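Local coordinates for protein phospholipase C-beta (PLC-beta) (Sepia officinalis, PDB 3QR0) that belongs to the phospholipase C-beta family, whose members join a PH domain, EF-hands, a TIM-barrel-like core and a C2 domain, and binds a calcium ion, at residues L225-E230 with I657-F661; H345-S351 with H383-T389; D373-P379 with S421-L427. The contacts are given in a common frame with arbitrary orientation. Residues are numbered along the deposited sequence.

Contact 1. Residues L225-E230 with I657-F661; sequences LLERSE and ISAQF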
ATOM      1  N   LEU A 225      12.701 -25.313 -14.840  1.00 35.40           N
ATOM      2  CA  LEU A 225      11.297 -25.482 -14.465  1.00 35.59           C
ATOM      3  C   LEU A 225      10.344 -24.745 -15.391  1.00 35.77           C
ATOM      4  O   LEU A 225       9.460 -25.356 -15.991  1.00 36.11           O
ATOM      5  CB  LEU A 225      11.053 -25.019 -13.024  1.00 34.92           C
ATOM      6  CG  LEU A 225       9.609 -25.168 -12.520  1.00 34.66           C
ATOM      7  CD1 LEU A 225       9.142 -26.615 -12.656  1.00 35.05           C
ATOM      8  CD2 LEU A 225       9.483 -24.694 -11.079  1.00 33.75           C
ATOM      9  N   LEU A 226      10.503 -23.428 -15.488  1.00 35.72           N
ATOM     10  CA  LEU A 226       9.575 -22.619 -16.273  1.00 36.12           C
ATOM     11  C   LEU A 226       9.995 -22.587 -17.731  1.00 37.11           C
ATOM     12  O   LEU A 226      11.186 -22.574 -18.042  1.00 37.67           O
ATOM     13  CB  LEU A 226       9.462 -21.191 -15.727  1.00 35.15           C
ATOM     14  CG  LEU A 226       8.703 -21.075 -14.405  1.00 35.07           C
ATOM     15  CD1 LEU A 226       9.584 -21.527 -13.264  1.00 35.98           C
ATOM     16  CD2 LEU A 226       8.198 -19.663 -14.168  1.00 34.55           C
ATOM     17  N   GLU A 227       8.999 -22.600 -18.615  1.00 37.86           N
ATOM     18  CA  GLU A 227       9.207 -22.391 -20.043  1.00 38.63           C
ATOM     19  C   GLU A 227       8.925 -20.921 -20.348  1.00 37.52           C
ATOM     20  O   GLU A 227       7.794 -20.537 -20.662  1.00 37.64           O
ATOM     21  CB  GLU A 227       8.299 -23.313 -20.868  1.00 39.72           C
ATOM     22  CG  GLU A 227       8.844 -24.736 -20.994  1.00 42.41           C
ATOM     23  CD  GLU A 227       7.809 -25.750 -21.475  1.00 45.84           C
ATOM     24  OE1 GLU A 227       6.592 -25.449 -21.451  1.00 47.61           O
ATOM     25  OE2 GLU A 227       8.221 -26.863 -21.872  1.00 47.90           O
ATOM     26  N   ARG A 228       9.962 -20.100 -20.221  1.00 36.38           N
ATOM     27  CA  ARG A 228       9.866 -18.680 -20.527  1.00 35.28           C
ATOM     28  C   ARG A 228      10.106 -18.497 -22.034  1.00 35.75           C
ATOM     29  O   ARG A 228      11.109 -17.916 -22.457  1.00 35.50           O
ATOM     30  CB  ARG A 228      10.873 -17.896 -19.683  1.00 34.51           C
ATOM     31  CG  ARG A 228      10.702 -18.083 -18.162  1.00 33.36           C
ATOM     32  CD  ARG A 228       9.366 -17.542 -17.653  1.00 31.63           C
ATOM     33  NE  ARG A 228       9.170 -16.155 -18.070  1.00 29.94           N
ATOM     34  CZ  ARG A 228       9.605 -15.084 -17.411  1.00 28.86           C
ATOM     35  NH1 ARG A 228      10.251 -15.201 -16.252  1.00 28.22           N
ATOM     36  NH2 ARG A 228       9.378 -13.879 -17.919  1.00 28.24           N
ATOM     37  N   SER A 229       9.154 -18.998 -22.823  1.00 35.86           N
ATOM     38  CA  SER A 229       9.235 -19.043 -24.288  1.00 36.61           C
ATOM     39  C   SER A 229       9.530 -17.701 -24.931  1.00 36.02           C
ATOM     40  O   SER A 229      10.185 -17.644 -25.972  1.00 36.84           O
ATOM     41  CB  SER A 229       7.911 -19.555 -24.867  1.00 36.95           C
ATOM     42  OG  SER A 229       7.648 -20.875 -24.443  1.00 38.10           O
ATOM     43  N   GLU A 230       9.013 -16.639 -24.318  1.00 34.71           N
ATOM     44  CA  GLU A 230       9.159 -15.281 -24.827  1.00 34.19           C
ATOM     45  C   GLU A 230      10.608 -14.797 -24.926  1.00 34.15           C
ATOM     46  O   GLU A 230      10.908 -13.902 -25.714  1.00 33.98           O
ATOM     47  CB  GLU A 230       8.361 -14.298 -23.954  1.00 33.34           C
ATOM     48  CG  GLU A 230       8.857 -14.138 -22.492  1.00 32.47           C
ATOM     49  CD  GLU A 230       8.200 -15.099 -21.509  1.00 32.46           C
ATOM     50  OE1 GLU A 230       7.793 -16.204 -21.927  1.00 32.65           O
ATOM     51  OE2 GLU A 230       8.092 -14.751 -20.309  1.00 31.41           O
ATOM     52  N   ILE A 657       2.711 -10.128 -21.579  1.00 25.86           N
ATOM     53  CA  ILE A 657       3.407 -11.220 -22.260  1.00 26.27           C
ATOM     54  C   ILE A 657       3.154 -12.555 -21.569  1.00 26.12           C
ATOM     55  O   ILE A 657       2.693 -13.510 -22.199  1.00 26.64           O
ATOM     56  CB  ILE A 657       4.925 -10.940 -22.342  1.00 26.48           C
ATOM     57  CG1 ILE A 657       5.183  -9.687 -23.191  1.00 26.99           C
ATOM     58  CG2 ILE A 657       5.665 -12.114 -22.954  1.00 27.15           C
ATOM     59  CD1 ILE A 657       6.597  -9.167 -23.086  1.00 26.61           C
ATOM     60  N   SER A 658       3.445 -12.615 -20.274  1.00 25.32           N
ATOM     61  CA  SER A 658       3.303 -13.852 -19.521  1.00 25.50           C
ATOM     62  C   SER A 658       3.142 -13.581 -18.030  1.00 24.52           C
ATOM     63  O   SER A 658       3.191 -12.437 -17.589  1.00 23.51           O
ATOM     64  CB  SER A 658       4.522 -14.745 -19.758  1.00 26.01           C
ATOM     65  OG  SER A 658       5.692 -14.166 -19.208  1.00 25.97           O
ATOM     66  N   ALA A 659       2.930 -14.647 -17.268  1.00 24.62           N
ATOM     67  CA  ALA A 659       2.903 -14.569 -15.811  1.00 24.40           C
ATOM     68  C   ALA A 659       3.575 -15.792 -15.217  1.00 24.86           C
ATOM     69  O   ALA A 659       3.664 -16.831 -15.865  1.00 25.57           O
ATOM     70  CB  ALA A 659       1.474 -14.443 -15.300  1.00 23.82           C
ATOM     71  N   GLN A 660       4.066 -15.648 -13.988  1.00 25.05           N
ATOM     72  CA  GLN A 660       4.741 -16.729 -13.285  1.00 25.65           C
ATOM     73  C   GLN A 660       4.134 -16.940 -11.906  1.00 25.74           C
ATOM     74  O   GLN A 660       3.831 -15.978 -11.202  1.00 24.91           O
ATOM     75  CB  GLN A 660       6.232 -16.430 -13.128  1.00 25.77           C
ATOM     76  CG  GLN A 660       6.982 -16.244 -14.450  1.00 26.53           C
ATOM     77  CD  GLN A 660       6.800 -14.866 -15.044  1.00 26.51           C
ATOM     78  OE1 GLN A 660       6.950 -13.853 -14.353  1.00 27.83           O
ATOM     79  NE2 GLN A 660       6.469 -14.814 -16.335  1.00 27.15           N
ATOM     80  N   PHE A 661       3.966 -18.207 -11.538  1.00 26.54           N
ATOM     81  CA  PHE A 661       3.606 -18.605 -10.180  1.00 27.14           C
ATOM     82  C   PHE A 661       2.353 -17.917  -9.669  1.00 27.08           C
ATOM     83  O   PHE A 661       2.330 -17.407  -8.555  1.00 26.31           O
ATOM     84  CB  PHE A 661       4.771 -18.346  -9.224  1.00 26.99           C
ATOM     85  CG  PHE A 661       6.037 -19.031  -9.621  1.00 28.29           C
ATOM     86  CD1 PHE A 661       6.129 -20.411  -9.580  1.00 30.94           C
ATOM     87  CD2 PHE A 661       7.139 -18.298 -10.031  1.00 29.88           C
ATOM     88  CE1 PHE A 661       7.302 -21.054  -9.946  1.00 31.51           C
ATOM     89  CE2 PHE A 661       8.312 -18.931 -10.388  1.00 30.81           C
ATOM     90  CZ  PHE A 661       8.393 -20.310 -10.350  1.00 30.96           C
TER
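Start at Ile657, on strand 650-660: its CG2 methyl lies 3.6 Å from Glu230 CB, an apolar touch next to the Ser658-Glu230 hydrogen bond. Ser658 comes next and makes the direct hydrogen bond between the segments, its OG donating to Glu230 OE2 at 2.7 Å. The same carboxylate oxygen is held within its own segment by a salt bridge, with Arg228 NE and NH2 each 2.9 Å from Glu230 OE2, so three donors converge on one atom. Ile657 and Ser658 both face Phe764 on the neighbouring strand, a classic beta bulge in the C2 domain, and here the C2 sheet meets the link between helices 215-225 and 230-238 of the EF-hand region. Ala659 turns its CB away. Gln660 turns back and lays NE2 over one face of the Arg228 guanidinium, 3.3 Å from Arg228 CZ, packing without a hydrogen bond since both are donors; its OE1 bonds to Gln151, while Arg228 reaches on to Tyr222 and His747. Gln660 CG also packs 3.6 Å from Leu226 CD2. At Phe661 the strand has ended, and the ring puts CZ 3.4 Å from Leu226 CD1 and its edge, at CE1, 4.4 Å from Leu225 CD2.

Contact 2. Residues H345-S351 with H383-T389; sequences HQLTGKS and HGFTMCT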
ATOM      1  N   HIS A 345     -19.980  -3.501   7.507  1.00 22.12           N
ATOM      2  CA  HIS A 345     -21.176  -2.808   7.024  1.00 22.81           C
ATOM      3  C   HIS A 345     -21.455  -1.576   7.886  1.00 22.97           C
ATOM      4  O   HIS A 345     -21.229  -1.600   9.100  1.00 23.50           O
ATOM      5  CB  HIS A 345     -22.354  -3.781   7.095  1.00 23.39           C
ATOM      6  CG  HIS A 345     -23.543  -3.395   6.272  1.00 24.14           C
ATOM      7  ND1 HIS A 345     -24.570  -2.617   6.764  1.00 25.34           N
ATOM      8  CD2 HIS A 345     -23.909  -3.747   5.015  1.00 25.47           C
ATOM      9  CE1 HIS A 345     -25.500  -2.479   5.834  1.00 26.00           C
ATOM     10  NE2 HIS A 345     -25.122  -3.154   4.762  1.00 24.87           N
ATOM     11  N   GLN A 346     -21.941  -0.508   7.256  1.00 22.98           N
ATOM     12  CA  GLN A 346     -22.191   0.765   7.948  1.00 23.17           C
ATOM     13  C   GLN A 346     -23.336   0.713   8.966  1.00 23.89           C
ATOM     14  O   GLN A 346     -23.373   1.526   9.894  1.00 24.32           O
ATOM     15  CB  GLN A 346     -22.493   1.880   6.941  1.00 23.03           C
ATOM     16  CG  GLN A 346     -21.357   2.225   5.985  1.00 22.45           C
ATOM     17  CD  GLN A 346     -20.188   2.901   6.673  1.00 22.00           C
ATOM     18  OE1 GLN A 346     -20.343   3.948   7.294  1.00 21.80           O
ATOM     19  NE2 GLN A 346     -19.010   2.304   6.561  1.00 21.77           N
ATOM     20  N   LEU A 347     -24.275  -0.210   8.782  1.00 24.38           N
ATOM     21  CA  LEU A 347     -25.479  -0.269   9.617  1.00 25.17           C
ATOM     22  C   LEU A 347     -25.528  -1.464  10.562  1.00 25.50           C
ATOM     23  O   LEU A 347     -26.102  -1.360  11.639  1.00 25.62           O
ATOM     24  CB  LEU A 347     -26.735  -0.283   8.745  1.00 25.51           C
ATOM     25  CG  LEU A 347     -26.895   0.840   7.722  1.00 25.75           C
ATOM     26  CD1 LEU A 347     -28.192   0.635   6.953  1.00 25.88           C
ATOM     27  CD2 LEU A 347     -26.867   2.204   8.390  1.00 26.28           C
ATOM     28  N   THR A 348     -24.944  -2.592  10.156  1.00 25.86           N
ATOM     29  CA  THR A 348     -25.030  -3.833  10.929  1.00 26.53           C
ATOM     30  C   THR A 348     -23.679  -4.395  11.360  1.00 26.80           C
ATOM     31  O   THR A 348     -23.626  -5.487  11.929  1.00 27.15           O
ATOM     32  CB  THR A 348     -25.746  -4.924  10.109  1.00 26.98           C
ATOM     33  OG1 THR A 348     -25.043  -5.124   8.874  1.00 26.13           O
ATOM     34  CG2 THR A 348     -27.189  -4.516   9.813  1.00 27.52           C
ATOM     35  N   GLY A 349     -22.595  -3.667  11.098  1.00 26.98           N
ATOM     36  CA  GLY A 349     -21.252  -4.179  11.333  1.00 27.17           C
ATOM     37  C   GLY A 349     -20.743  -3.920  12.738  1.00 27.52           C
ATOM     38  O   GLY A 349     -21.475  -3.434  13.591  1.00 28.29           O
ATOM     39  N   LYS A 350     -19.483  -4.268  12.979  1.00 27.33           N
ATOM     40  CA  LYS A 350     -18.853  -4.047  14.276  1.00 27.52           C
ATOM     41  C   LYS A 350     -18.026  -2.772  14.265  1.00 26.70           C
ATOM     42  O   LYS A 350     -17.481  -2.382  13.222  1.00 26.14           O
ATOM     43  CB  LYS A 350     -17.938  -5.217  14.635  1.00 28.11           C
ATOM     44  CG  LYS A 350     -18.676  -6.505  14.970  1.00 31.02           C
ATOM     45  CD  LYS A 350     -17.718  -7.548  15.544  1.00 34.26           C
ATOM     46  CE  LYS A 350     -18.455  -8.790  16.017  1.00 36.69           C
ATOM     47  NZ  LYS A 350     -17.508  -9.906  16.324  1.00 39.39           N
ATOM     48  N   SER A 351     -17.950  -2.126  15.429  1.00 25.89           N
ATOM     49  CA  SER A 351     -16.948  -1.102  15.696  1.00 25.22           C
ATOM     50  C   SER A 351     -15.744  -1.767  16.365  1.00 24.34           C
ATOM     51  O   SER A 351     -15.884  -2.810  17.002  1.00 24.14           O
ATOM     52  CB  SER A 351     -17.511  -0.002  16.592  1.00 25.54           C
ATOM     53  OG  SER A 351     -18.519   0.724  15.920  1.00 26.56           O
ATOM     54  N   HIS A 383     -21.520   4.247  15.040  1.00 22.69           N
ATOM     55  CA  HIS A 383     -22.332   4.893  14.012  1.00 22.94           C
ATOM     56  C   HIS A 383     -23.728   5.101  14.590  1.00 23.72           C
ATOM     57  O   HIS A 383     -24.480   4.145  14.790  1.00 23.60           O
ATOM     58  CB  HIS A 383     -22.378   4.051  12.728  1.00 22.77           C
ATOM     59  CG  HIS A 383     -22.847   4.807  11.520  1.00 23.41           C
ATOM     60  ND1 HIS A 383     -23.117   4.191  10.317  1.00 23.32           N
ATOM     61  CD2 HIS A 383     -23.088   6.127  11.328  1.00 24.49           C
ATOM     62  CE1 HIS A 383     -23.505   5.096   9.435  1.00 24.21           C
ATOM     63  NE2 HIS A 383     -23.498   6.281  10.023  1.00 25.10           N
ATOM     64  N   GLY A 384     -24.059   6.356  14.880  1.00 24.23           N
ATOM     65  CA  GLY A 384     -25.310   6.689  15.550  1.00 25.34           C
ATOM     66  C   GLY A 384     -26.568   6.260  14.815  1.00 26.08           C
ATOM     67  O   GLY A 384     -26.617   6.286  13.585  1.00 25.59           O
ATOM     68  N   PHE A 385     -27.575   5.866  15.592  1.00 27.51           N
ATOM     69  CA  PHE A 385     -28.879   5.420  15.092  1.00 28.83           C
ATOM     70  C   PHE A 385     -28.813   4.189  14.176  1.00 28.83           C
ATOM     71  O   PHE A 385     -29.674   4.005  13.311  1.00 29.42           O
ATOM     72  CB  PHE A 385     -29.623   6.569  14.406  1.00 29.33           C
ATOM     73  CG  PHE A 385     -29.762   7.795  15.265  1.00 30.88           C
ATOM     74  CD1 PHE A 385     -30.801   7.903  16.175  1.00 33.25           C
ATOM     75  CD2 PHE A 385     -28.858   8.842  15.157  1.00 32.17           C
ATOM     76  CE1 PHE A 385     -30.936   9.043  16.974  1.00 34.42           C
ATOM     77  CE2 PHE A 385     -28.984   9.980  15.952  1.00 32.55           C
ATOM     78  CZ  PHE A 385     -30.020  10.077  16.858  1.00 33.44           C
ATOM     79  N   THR A 386     -27.815   3.336  14.396  1.00 28.51           N
ATOM     80  CA  THR A 386     -27.701   2.078  13.657  1.00 28.25           C
ATOM     81  C   THR A 386     -27.574   0.924  14.645  1.00 28.80           C
ATOM     82  O   THR A 386     -27.604   1.138  15.852  1.00 28.93           O
ATOM     83  CB  THR A 386     -26.473   2.059  12.731  1.00 27.60           C
ATOM     84  OG1 THR A 386     -25.286   1.965  13.529  1.00 26.59           O
ATOM     85  CG2 THR A 386     -26.425   3.309  11.839  1.00 26.31           C
ATOM     86  N   MET A 387     -27.417  -0.294  14.130  1.00 28.93           N
ATOM     87  CA  MET A 387     -27.194  -1.459  14.982  1.00 29.66           C
ATOM     88  C   MET A 387     -25.712  -1.821  15.132  1.00 28.81           C
ATOM     89  O   MET A 387     -25.385  -2.921  15.587  1.00 28.77           O
ATOM     90  CB  MET A 387     -27.982  -2.654  14.436  1.00 30.41           C
ATOM     91  CG  MET A 387     -29.494  -2.428  14.436  1.00 33.43           C
ATOM     92  SD  MET A 387     -30.151  -2.094  16.080  1.00 39.76           S
ATOM     93  CE  MET A 387     -29.986  -3.708  16.853  1.00 39.04           C
ATOM     94  N   CYS A 388     -24.816  -0.906  14.763  1.00 28.13           N
ATOM     95  CA  CYS A 388     -23.388  -1.135  14.955  1.00 27.60           C
ATOM     96  C   CYS A 388     -23.056  -1.235  16.445  1.00 27.50           C
ATOM     97  O   CYS A 388     -23.719  -0.623  17.283  1.00 27.68           O
ATOM     98  CB  CYS A 388     -22.556  -0.023  14.311  1.00 27.09           C
ATOM     99  SG  CYS A 388     -22.577  -0.026  12.499  1.00 27.83           S
ATOM    100  N   THR A 389     -22.040  -2.031  16.771  1.00 26.94           N
ATOM    101  CA  THR A 389     -21.546  -2.105  18.141  1.00 27.04           C
ATOM    102  C   THR A 389     -20.794  -0.809  18.472  1.00 26.69           C
ATOM    103  O   THR A 389     -20.581   0.032  17.596  1.00 26.05           O
ATOM    104  CB  THR A 389     -20.637  -3.334  18.356  1.00 26.75           C
ATOM    105  OG1 THR A 389     -19.501  -3.243  17.495  1.00 26.35           O
ATOM    106  CG2 THR A 389     -21.399  -4.640  18.057  1.00 27.34           C
TER
HETATM  107  O   HOH W   1     -17.735  -4.753  18.762  1.00 39.50           O
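One backbone oxygen, Gln346 O, has two side chains closing on it: His383 ND1 donates a hydrogen bond to it at 2.7 Å, and Cys388 SG sits 3.1 Å from Gln346 O. Both segments are irregular loops of the X half of the TIM-barrel-like domain, beside the calcium site. The His383 side chain lies about 6 Å from the ion, and Gln346 bonds through OE1 to the calcium ligand Asn339 and through NE2 to Ser580. A type II turn from His383 to Thr386 leads into an ST turn, in which Thr386 OG1 accepts from Cys388 N at 3.2 Å. Next to it, Met387 N donates a weak hydrogen bond to Leu347 O at 3.0 Å. Cys388 CA brings its hydrogen to Gly349 O, a CA-H...O contact of 3.3 Å. Ser351 N donates a hydrogen bond to Thr389 OG1 at 2.8 Å, and Ser351 OG donates one to Thr389 O at 2.7 Å. Water 1 closes this end, 2.6 Å from Thr389 OG1 and 3.2 Å from Ser351 O.

Contact 3. Residues D373-P379 with S421-L427; sequences DGKDGEP and SVAQQKL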
ATOM      1  N   ASP A 373     -22.522  10.060  23.453  1.00 30.05           N
ATOM      2  CA  ASP A 373     -22.639   9.874  24.900  1.00 31.25           C
ATOM      3  C   ASP A 373     -22.814   8.394  25.207  1.00 31.70           C
ATOM      4  O   ASP A 373     -23.676   7.748  24.627  1.00 31.44           O
ATOM      5  CB  ASP A 373     -23.848  10.635  25.468  1.00 32.29           C
ATOM      6  CG  ASP A 373     -23.616  12.137  25.577  1.00 33.64           C
ATOM      7  OD1 ASP A 373     -22.474  12.604  25.385  1.00 34.38           O
ATOM      8  OD2 ASP A 373     -24.592  12.860  25.865  1.00 36.21           O
ATOM      9  N   GLY A 374     -21.987   7.862  26.103  1.00 32.48           N
ATOM     10  CA  GLY A 374     -22.169   6.504  26.606  1.00 33.25           C
ATOM     11  C   GLY A 374     -23.092   6.515  27.808  1.00 35.07           C
ATOM     12  O   GLY A 374     -23.161   7.515  28.538  1.00 35.03           O
ATOM     13  N   LYS A 375     -23.792   5.398  28.011  1.00 36.30           N
ATOM     14  CA  LYS A 375     -24.814   5.282  29.058  1.00 38.28           C
ATOM     15  C   LYS A 375     -24.253   5.396  30.470  1.00 39.21           C
ATOM     16  O   LYS A 375     -24.968   5.803  31.382  1.00 40.53           O
ATOM     17  CB  LYS A 375     -25.585   3.958  28.927  1.00 38.73           C
ATOM     18  CG  LYS A 375     -26.660   3.967  27.839  1.00 40.06           C
ATOM     19  CD  LYS A 375     -27.552   2.721  27.877  1.00 41.82           C
ATOM     20  CE  LYS A 375     -28.341   2.618  29.176  1.00 43.59           C
ATOM     21  NZ  LYS A 375     -29.452   1.622  29.096  1.00 45.35           N
ATOM     22  N   ASP A 376     -22.981   5.040  30.643  1.00 39.28           N
ATOM     23  CA  ASP A 376     -22.334   5.032  31.957  1.00 40.12           C
ATOM     24  C   ASP A 376     -21.564   6.333  32.235  1.00 39.46           C
ATOM     25  O   ASP A 376     -20.765   6.393  33.170  1.00 40.04           O
ATOM     26  CB  ASP A 376     -21.373   3.831  32.034  1.00 40.42           C
ATOM     27  CG  ASP A 376     -21.268   3.231  33.433  1.00 43.32           C
ATOM     28  OD1 ASP A 376     -21.994   3.667  34.357  1.00 47.10           O
ATOM     29  OD2 ASP A 376     -20.452   2.293  33.603  1.00 46.87           O
ATOM     30  N   GLY A 377     -21.802   7.365  31.426  1.00 38.10           N
ATOM     31  CA  GLY A 377     -21.118   8.645  31.573  1.00 37.28           C
ATOM     32  C   GLY A 377     -19.799   8.748  30.821  1.00 35.80           C
ATOM     33  O   GLY A 377     -19.156   9.792  30.862  1.00 35.74           O
ATOM     34  N   GLU A 378     -19.400   7.677  30.133  1.00 33.99           N
ATOM     35  CA  GLU A 378     -18.121   7.627  29.422  1.00 32.60           C
ATOM     36  C   GLU A 378     -18.354   7.630  27.911  1.00 30.82           C
ATOM     37  O   GLU A 378     -19.126   6.816  27.416  1.00 30.41           O
ATOM     38  CB  GLU A 378     -17.350   6.371  29.825  1.00 32.56           C
ATOM     39  CG  GLU A 378     -16.908   6.350  31.294  1.00 34.51           C
ATOM     40  CD  GLU A 378     -15.848   7.398  31.623  1.00 35.45           C
ATOM     41  OE1 GLU A 378     -15.074   7.792  30.719  1.00 35.67           O
ATOM     42  OE2 GLU A 378     -15.784   7.823  32.795  1.00 37.18           O
ATOM     43  N   PRO A 379     -17.683   8.536  27.170  1.00 29.20           N
ATOM     44  CA  PRO A 379     -17.967   8.640  25.740  1.00 28.20           C
ATOM     45  C   PRO A 379     -17.611   7.385  24.957  1.00 26.95           C
ATOM     46  O   PRO A 379     -16.658   6.681  25.299  1.00 26.28           O
ATOM     47  CB  PRO A 379     -17.092   9.820  25.286  1.00 27.94           C
ATOM     48  CG  PRO A 379     -16.019   9.904  26.292  1.00 28.29           C
ATOM     49  CD  PRO A 379     -16.652   9.503  27.583  1.00 29.14           C
ATOM     50  N   SER A 421     -22.565  15.438  24.870  1.00 30.59           N
ATOM     51  CA  SER A 421     -22.933  16.511  25.787  1.00 31.39           C
ATOM     52  C   SER A 421     -21.665  17.178  26.301  1.00 31.23           C
ATOM     53  O   SER A 421     -20.566  16.632  26.160  1.00 30.59           O
ATOM     54  CB  SER A 421     -23.725  15.949  26.963  1.00 31.98           C
ATOM     55  OG  SER A 421     -22.936  15.019  27.693  1.00 32.64           O
ATOM     56  N   VAL A 422     -21.820  18.345  26.911  1.00 31.81           N
ATOM     57  CA  VAL A 422     -20.683  19.096  27.434  1.00 32.01           C
ATOM     58  C   VAL A 422     -19.853  18.266  28.423  1.00 31.97           C
ATOM     59  O   VAL A 422     -18.621  18.302  28.383  1.00 31.84           O
ATOM     60  CB  VAL A 422     -21.143  20.427  28.097  1.00 32.99           C
ATOM     61  CG1 VAL A 422     -19.996  21.096  28.849  1.00 33.26           C
ATOM     62  CG2 VAL A 422     -21.713  21.373  27.047  1.00 32.87           C
ATOM     63  N   ALA A 423     -20.527  17.506  29.286  1.00 32.21           N
ATOM     64  CA  ALA A 423     -19.848  16.715  30.316  1.00 32.18           C
ATOM     65  C   ALA A 423     -18.948  15.636  29.716  1.00 31.23           C
ATOM     66  O   ALA A 423     -17.819  15.429  30.172  1.00 30.84           O
ATOM     67  CB  ALA A 423     -20.876  16.084  31.277  1.00 32.68           C
ATOM     68  N   GLN A 424     -19.443  14.948  28.693  1.00 30.46           N
ATOM     69  CA  GLN A 424     -18.653  13.900  28.056  1.00 29.55           C
ATOM     70  C   GLN A 424     -17.614  14.460  27.075  1.00 29.08           C
ATOM     71  O   GLN A 424     -16.582  13.830  26.859  1.00 28.88           O
ATOM     72  CB  GLN A 424     -19.563  12.835  27.439  1.00 29.09           C
ATOM     73  CG  GLN A 424     -20.393  12.103  28.523  1.00 28.97           C
ATOM     74  CD  GLN A 424     -20.939  10.747  28.093  1.00 28.73           C
ATOM     75  OE1 GLN A 424     -20.313  10.018  27.323  1.00 28.71           O
ATOM     76  NE2 GLN A 424     -22.107  10.396  28.612  1.00 29.24           N
ATOM     77  N   GLN A 425     -17.867  15.645  26.513  1.00 29.34           N
ATOM     78  CA  GLN A 425     -16.853  16.369  25.721  1.00 28.99           C
ATOM     79  C   GLN A 425     -15.643  16.770  26.570  1.00 29.41           C
ATOM     80  O   GLN A 425     -14.514  16.809  26.074  1.00 28.83           O
ATOM     81  CB  GLN A 425     -17.442  17.622  25.052  1.00 29.27           C
ATOM     82  CG  GLN A 425     -18.303  17.333  23.831  1.00 29.07           C
ATOM     83  CD  GLN A 425     -18.637  18.581  23.034  1.00 30.45           C
ATOM     84  OE1 GLN A 425     -17.764  19.396  22.735  1.00 30.79           O
ATOM     85  NE2 GLN A 425     -19.906  18.729  22.674  1.00 30.92           N
ATOM     86  N   LYS A 426     -15.880  17.086  27.843  1.00 30.18           N
ATOM     87  CA  LYS A 426     -14.789  17.346  28.780  1.00 30.84           C
ATOM     88  C   LYS A 426     -13.895  16.121  28.889  1.00 30.30           C
ATOM     89  O   LYS A 426     -12.668  16.241  28.941  1.00 30.13           O
ATOM     90  CB  LYS A 426     -15.323  17.726  30.161  1.00 32.07           C
ATOM     91  CG  LYS A 426     -15.804  19.160  30.256  1.00 33.55           C
ATOM     92  CD  LYS A 426     -16.595  19.397  31.531  1.00 35.43           C
ATOM     93  CE  LYS A 426     -16.909  20.872  31.725  1.00 37.50           C
ATOM     94  NZ  LYS A 426     -15.732  21.659  32.241  1.00 38.35           N
ATOM     95  N   LEU A 427     -14.523  14.947  28.902  1.00 29.84           N
ATOM     96  CA  LEU A 427     -13.801  13.686  28.973  1.00 29.54           C
ATOM     97  C   LEU A 427     -13.064  13.383  27.671  1.00 28.62           C
ATOM     98  O   LEU A 427     -11.932  12.903  27.714  1.00 28.91           O
ATOM     99  CB  LEU A 427     -14.746  12.541  29.358  1.00 29.61           C
ATOM    100  CG  LEU A 427     -15.372  12.692  30.749  1.00 30.93           C
ATOM    101  CD1 LEU A 427     -16.426  11.624  30.994  1.00 31.93           C
ATOM    102  CD2 LEU A 427     -14.299  12.653  31.840  1.00 31.67           C
TER
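Gln424 extends from the first turn of helix 422-436 over the loop of residues 373-379 and uses both ends of its amide on a single residue there. Gly374 N donates to Gln424 OE1 at 3.0 Å, and Gln424 NE2 donates to Gly374 O at 3.1 Å, so the side chain pairs with Gly374 much as a piece of backbone would. Gly374 O also accepts from Gly377 N at 3.2 Å, closing the type I turn from Gly374 to Gly377. Gly377 has a positive phi of 88°, where a CB would jam against the preceding carbonyl. Its own carbonyl, Gly377 O, lies 3.3 Å from Leu427 CD1. One helical turn beyond Gln424, Leu427 also packs its CB 4.0 Å from Pro379 CD, giving the polar grip an apolar neighbour. Asp373 binds the start of the helix: Ser421, the N-cap residue, donates from N to Asp373 OD1 at 2.9 Å, with a weak second bond from Ser421 N to Asp373 OD2 at 3.4 Å. Glu378 turns its carboxylate to Tyr431, further along the same helix. Strands 366-372 and 412-418 are parallel neighbours in the sheet and carry the calcium ligands Glu368, Asp370 and Glu417; the loop leaving the first packs against the helix following the second, as suits the repeating strand-helix layout of a TIM barrel.

Along the chain the order is 225-230, 345-351, 373-379, 383-389, 421-427 and 657-661, so contact 1 spans the other two while contacts 2 and 3 interleave. Contacts 2 and 3 both belong to the X part of the barrel. Their centres are about 20 Å apart, and the short strand 380-381 runs from the loop of contact 3 into that of contact 2, which lies beside the calcium site. Contact 1 stands apart, its centre about 47 Å from that of contact 2 and about 61 Å from that of contact 3, across the chain's centre from the latter. It joins EF-hand region to C2 domain, whereas the other two tie together loops and a helix within one domain.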